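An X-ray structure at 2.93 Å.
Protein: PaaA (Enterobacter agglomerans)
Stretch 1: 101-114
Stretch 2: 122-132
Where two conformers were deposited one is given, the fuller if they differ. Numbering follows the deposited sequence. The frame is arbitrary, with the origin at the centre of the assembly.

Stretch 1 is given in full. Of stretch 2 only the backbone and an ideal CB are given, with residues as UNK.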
# COMPACT_ATOMS: atom_id res chain seq x y z
N GLU A 101 -20.48 -14.90 -1.90
CA GLU A 101 -19.05 -14.78 -2.12
C GLU A 101 -18.49 -13.43 -1.67
O GLU A 101 -17.39 -13.37 -1.13
CB GLU A 101 -18.66 -15.02 -3.57
CG GLU A 101 -17.18 -14.74 -3.72
CD GLU A 101 -16.78 -14.22 -5.05
OE1 GLU A 101 -17.57 -14.38 -6.01
OE2 GLU A 101 -15.72 -13.56 -5.12
N GLU A 102 -19.19 -12.35 -1.94
CA GLU A 102 -18.61 -11.04 -1.64
C GLU A 102 -18.38 -10.86 -0.13
O GLU A 102 -17.27 -10.47 0.30
CB GLU A 102 -19.51 -9.93 -2.20
CG GLU A 102 -19.41 -9.86 -3.71
CD GLU A 102 -20.50 -9.02 -4.34
OE1 GLU A 102 -20.17 -8.27 -5.29
OE2 GLU A 102 -21.68 -9.18 -3.93
N VAL A 103 -19.40 -11.19 0.66
CA VAL A 103 -19.38 -11.09 2.12
C VAL A 103 -18.22 -11.89 2.68
O VAL A 103 -17.67 -11.56 3.73
CB VAL A 103 -20.74 -11.58 2.71
CG1 VAL A 103 -20.57 -12.20 4.05
CG2 VAL A 103 -21.71 -10.42 2.79
N GLU A 104 -17.85 -12.94 1.97
CA GLU A 104 -16.64 -13.67 2.33
C GLU A 104 -15.40 -12.87 1.98
O GLU A 104 -14.60 -12.53 2.86
CB GLU A 104 -16.60 -15.01 1.62
CG GLU A 104 -15.47 -15.88 2.05
CD GLU A 104 -15.52 -16.20 3.53
OE1 GLU A 104 -16.61 -16.05 4.11
OE2 GLU A 104 -14.47 -16.55 4.10
N ARG A 105 -15.25 -12.53 0.70
CA ARG A 105 -14.05 -11.85 0.23
C ARG A 105 -13.85 -10.50 0.89
O ARG A 105 -12.71 -10.09 1.07
CB ARG A 105 -14.02 -11.73 -1.30
CG ARG A 105 -15.18 -11.04 -1.99
CD ARG A 105 -15.10 -11.22 -3.54
NE ARG A 105 -13.80 -10.85 -4.08
CZ ARG A 105 -13.15 -11.52 -5.03
NH1 ARG A 105 -11.96 -11.09 -5.43
NH2 ARG A 105 -13.67 -12.60 -5.57
N TYR A 106 -14.92 -9.81 1.26
CA TYR A 106 -14.80 -8.47 1.81
C TYR A 106 -14.79 -8.49 3.34
O TYR A 106 -14.78 -7.44 3.99
CB TYR A 106 -15.94 -7.57 1.32
CG TYR A 106 -16.02 -7.45 -0.18
CD1 TYR A 106 -14.88 -7.30 -0.95
CD2 TYR A 106 -17.25 -7.51 -0.84
CE1 TYR A 106 -14.94 -7.23 -2.31
CE2 TYR A 106 -17.32 -7.42 -2.22
CZ TYR A 106 -16.17 -7.27 -2.96
OH TYR A 106 -16.22 -7.17 -4.34
N ASN A 107 -14.76 -9.69 3.91
CA ASN A 107 -15.01 -9.82 5.34
C ASN A 107 -14.16 -8.94 6.25
O ASN A 107 -14.69 -8.20 7.07
CB ASN A 107 -14.79 -11.27 5.77
CG ASN A 107 -15.13 -11.48 7.22
OD1 ASN A 107 -14.28 -11.35 8.09
ND2 ASN A 107 -16.38 -11.79 7.49
N ARG A 108 -12.85 -9.01 6.10
CA ARG A 108 -11.99 -8.35 7.06
C ARG A 108 -12.11 -6.85 6.96
O ARG A 108 -11.98 -6.15 7.96
CB ARG A 108 -10.52 -8.76 6.88
CG ARG A 108 -10.17 -10.24 6.98
CD ARG A 108 -10.64 -10.92 8.28
NE ARG A 108 -10.12 -12.29 8.34
CZ ARG A 108 -10.80 -13.40 8.07
NH1 ARG A 108 -12.08 -13.37 7.76
NH2 ARG A 108 -10.17 -14.56 8.15
N GLN A 109 -12.39 -6.34 5.77
CA GLN A 109 -12.53 -4.89 5.64
C GLN A 109 -13.91 -4.51 6.15
O GLN A 109 -14.11 -3.42 6.67
CB GLN A 109 -12.34 -4.42 4.22
CG GLN A 109 -13.55 -4.62 3.36
CD GLN A 109 -13.33 -4.16 1.96
OE1 GLN A 109 -12.22 -4.19 1.44
NE2 GLN A 109 -14.40 -3.69 1.34
N ILE A 110 -14.86 -5.42 5.99
CA ILE A 110 -16.15 -5.24 6.62
C ILE A 110 -16.00 -5.11 8.13
O ILE A 110 -16.69 -4.30 8.74
CB ILE A 110 -17.09 -6.40 6.29
CG1 ILE A 110 -17.57 -6.27 4.84
CG2 ILE A 110 -18.27 -6.38 7.22
CD1 ILE A 110 -18.51 -7.37 4.36
N LEU A 111 -15.08 -5.88 8.73
CA LEU A 111 -14.78 -5.76 10.17
C LEU A 111 -14.25 -4.40 10.51
O LEU A 111 -14.60 -3.82 11.52
CB LEU A 111 -13.75 -6.79 10.62
CG LEU A 111 -14.09 -8.27 10.52
CD1 LEU A 111 -12.95 -9.05 11.09
CD2 LEU A 111 -15.41 -8.59 11.18
N GLN A 112 -13.39 -3.87 9.65
CA GLN A 112 -12.84 -2.55 9.87
C GLN A 112 -13.90 -1.46 9.88
O GLN A 112 -13.80 -0.53 10.66
CB GLN A 112 -11.79 -2.26 8.81
CG GLN A 112 -11.27 -0.86 8.82
CD GLN A 112 -10.26 -0.64 7.71
OE1 GLN A 112 -9.41 -1.51 7.45
NE2 GLN A 112 -10.35 0.50 7.03
N PHE A 113 -14.91 -1.58 9.01
CA PHE A 113 -16.03 -0.62 9.02
C PHE A 113 -16.79 -0.76 10.32
O PHE A 113 -17.13 0.23 10.97
CB PHE A 113 -17.01 -0.84 7.84
CG PHE A 113 -16.37 -0.83 6.49
CD1 PHE A 113 -15.27 -0.04 6.21
CD2 PHE A 113 -16.86 -1.65 5.49
CE1 PHE A 113 -14.69 -0.08 4.98
CE2 PHE A 113 -16.28 -1.69 4.27
CZ PHE A 113 -15.20 -0.91 4.02
N SER A 114 -17.05 -2.00 10.71
CA SER A 114 -17.87 -2.26 11.89
C SER A 114 -17.21 -1.72 13.15
O SER A 114 -17.87 -1.46 14.15
CB SER A 114 -18.12 -3.76 12.05
OG SER A 114 -18.92 -4.01 13.19
N UNK A 122 -25.29 -0.92 9.83
CA UNK A 122 -24.88 -2.29 9.87
C UNK A 122 -23.68 -2.37 8.96
O UNK A 122 -23.64 -1.68 7.95
CB UNK A 122 -26.00 -3.25 9.46
N UNK A 123 -22.69 -3.19 9.31
CA UNK A 123 -21.43 -3.30 8.57
C UNK A 123 -21.62 -3.62 7.11
O UNK A 123 -20.86 -3.14 6.27
CB UNK A 123 -20.54 -4.37 9.20
N UNK A 124 -22.64 -4.41 6.79
CA UNK A 124 -22.88 -4.76 5.42
C UNK A 124 -23.25 -3.51 4.63
O UNK A 124 -22.87 -3.37 3.47
CB UNK A 124 -23.98 -5.82 5.32
N UNK A 125 -23.97 -2.58 5.27
CA UNK A 125 -24.43 -1.40 4.57
C UNK A 125 -23.26 -0.64 3.98
O UNK A 125 -23.33 -0.22 2.84
CB UNK A 125 -25.23 -0.50 5.51
N UNK A 126 -22.16 -0.56 4.70
CA UNK A 126 -21.02 0.19 4.18
C UNK A 126 -20.50 -0.40 2.87
O UNK A 126 -20.25 0.33 1.91
CB UNK A 126 -19.90 0.22 5.22
N UNK A 127 -20.37 -1.73 2.84
CA UNK A 127 -19.88 -2.44 1.66
C UNK A 127 -20.87 -2.29 0.51
O UNK A 127 -20.48 -2.22 -0.65
CB UNK A 127 -19.65 -3.92 1.98
N UNK A 128 -22.15 -2.24 0.84
CA UNK A 128 -23.20 -2.02 -0.15
C UNK A 128 -22.98 -0.68 -0.84
O UNK A 128 -23.13 -0.56 -2.05
CB UNK A 128 -24.58 -2.07 0.50
N UNK A 129 -22.60 0.32 -0.05
CA UNK A 129 -22.34 1.65 -0.53
C UNK A 129 -21.14 1.66 -1.49
O UNK A 129 -20.98 2.56 -2.31
CB UNK A 129 -22.10 2.59 0.65
N UNK A 130 -20.30 0.64 -1.39
CA UNK A 130 -19.18 0.51 -2.30
C UNK A 130 -19.64 -0.18 -3.57
O UNK A 130 -19.23 0.19 -4.65
CB UNK A 130 -18.03 -0.26 -1.65
N UNK A 131 -20.48 -1.21 -3.45
CA UNK A 131 -20.88 -1.93 -4.64
C UNK A 131 -21.74 -1.04 -5.52
O UNK A 131 -21.79 -1.18 -6.75
CB UNK A 131 -21.63 -3.21 -4.27
N UNK A 132 -22.41 -0.09 -4.89
CA UNK A 132 -23.29 0.77 -5.64
C UNK A 132 -22.53 1.92 -6.31
O UNK A 132 -23.10 2.65 -7.13
CB UNK A 132 -24.38 1.32 -4.72

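Position 122 precedes the helix, with phi/psi of -67/144, and its CB points away from stretch 1, which leaves the choice to the local backbone. A side chain able to accept from the free amides of the first turn would suit, such as Ser, Asp, Asn or His. The residue is His122, whose ND1 caps the helix by accepting from the backbone N of residue 124 at 3.0 Å.

At 123 the CB points toward stretch 1, and its ideal position lies 3.6 Å from Ile110 CG2 and 3.8 Å from Ser114 CB. Space is tight, so a small or compact apolar group fits: Ala, Val or Pro, the last also compatible with a phi of -56° and a place in the first helical turn. Pro123 sets CB 3.7 Å from Ile110 CG2 and CG 3.4 Å from Ser114 OG.

The CB at 124 points away, yet a long side chain could turn back toward the apolar surface of Val103 and Ile110. Leu, Met or an aromatic would serve. Phe124, with chi1 m, does so: Val103 CG2 sits over one ring face, 3.7 Å from Phe124 CZ, and Ile110 CD1 lies 4.0 Å from Phe124 CD1.

At 126 the ideal CB is 3.6 Å from Phe113 CD2, which favours an apolar or aromatic group. In Tyr126, CD2 packs 3.6 Å from Phe113 CB, and the two rings meet obliquely, their planes at 61°.

Position 127 points toward stretch 1, with Ile110, Phe113 and Tyr106 near its CB and the amide of Gln109 farther on. Leu or Met would match the hydrophobic walls, whereas Gln or Glu could also reach the Gln109 donor. Gln127 OE1 accepts a very short hydrogen bond from Gln109 NE2, at 2.5 Å, and lies at the Phe113 ring edge, 3.5 Å from Phe113 CE2; Gln127 NE2 stands over one face of Tyr106, 3.6 Å from Tyr106 CD2.

The CB at 130 points toward stretch 1 but has nothing of it within 5.5 Å, leaving room for Leu, Ile or Met. Leu130 brings CD1 to 4.2 Å from Phe113 CZ.

At 131 the ideal CB is 5.4 Å from Glu102 OE1, inviting Lys or Arg, or a neutral donor. Lys131 extends with all four chi angles t, and its NZ forms a salt bridge with Glu102 OE1 at 2.7 Å.

Positions 125, 128, 129 and 132 are out of reach and tolerate many residues; they are Val125, Glu128, Arg129 and Gln132.

Stretch 2 122-132: HPFVYQERLKQ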
# COMPACT_ATOMS: atom_id res chain seq x y z
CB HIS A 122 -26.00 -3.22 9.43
CG HIS A 122 -25.66 -4.67 9.57
ND1 HIS A 122 -24.75 -5.30 8.76
CD2 HIS A 122 -26.09 -5.61 10.45
CE1 HIS A 122 -24.64 -6.57 9.12
NE2 HIS A 122 -25.44 -6.78 10.14
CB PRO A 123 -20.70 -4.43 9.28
CG PRO A 123 -21.22 -4.37 10.65
CD PRO A 123 -22.68 -4.05 10.50
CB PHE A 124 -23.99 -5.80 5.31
CG PHE A 124 -23.55 -7.20 5.67
CD1 PHE A 124 -22.23 -7.48 5.93
CD2 PHE A 124 -24.48 -8.23 5.74
CE1 PHE A 124 -21.84 -8.76 6.26
CE2 PHE A 124 -24.10 -9.51 6.06
CZ PHE A 124 -22.77 -9.77 6.32
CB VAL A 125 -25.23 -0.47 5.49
CG1 VAL A 125 -25.13 0.94 5.03
CG2 VAL A 125 -26.67 -0.89 5.55
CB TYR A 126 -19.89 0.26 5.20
CG TYR A 126 -20.23 1.10 6.40
CD1 TYR A 126 -20.48 2.45 6.26
CD2 TYR A 126 -20.32 0.55 7.66
CE1 TYR A 126 -20.80 3.23 7.35
CE2 TYR A 126 -20.64 1.32 8.76
CZ TYR A 126 -20.88 2.66 8.60
OH TYR A 126 -21.20 3.44 9.68
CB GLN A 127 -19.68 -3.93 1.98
CG GLN A 127 -18.92 -4.69 0.91
CD GLN A 127 -17.52 -4.17 0.75
OE1 GLN A 127 -16.81 -4.00 1.72
NE2 GLN A 127 -17.12 -3.91 -0.49
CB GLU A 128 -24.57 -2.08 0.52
CG GLU A 128 -25.05 -3.47 0.79
CD GLU A 128 -26.38 -3.49 1.50
OE1 GLU A 128 -26.94 -2.39 1.70
OE2 GLU A 128 -26.85 -4.60 1.84
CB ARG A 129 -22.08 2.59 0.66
CG ARG A 129 -23.36 3.10 1.31
CD ARG A 129 -23.13 3.86 2.61
NE ARG A 129 -24.38 4.08 3.33
CZ ARG A 129 -24.49 4.80 4.44
NH1 ARG A 129 -23.42 5.38 4.95
NH2 ARG A 129 -25.66 4.99 5.03
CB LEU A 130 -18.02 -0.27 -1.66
CG LEU A 130 -17.18 0.38 -0.56
CD1 LEU A 130 -16.10 -0.57 -0.08
CD2 LEU A 130 -16.58 1.72 -1.03
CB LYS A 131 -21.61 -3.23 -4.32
CG LYS A 131 -21.96 -3.98 -5.61
CD LYS A 131 -22.41 -5.42 -5.45
CE LYS A 131 -22.21 -6.13 -6.78
NZ LYS A 131 -22.34 -7.61 -6.76
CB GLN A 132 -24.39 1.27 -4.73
CG GLN A 132 -25.42 0.19 -4.55
CD GLN A 132 -26.07 0.20 -3.19
OE1 GLN A 132 -25.67 0.96 -2.30
NE2 GLN A 132 -27.06 -0.65 -3.01
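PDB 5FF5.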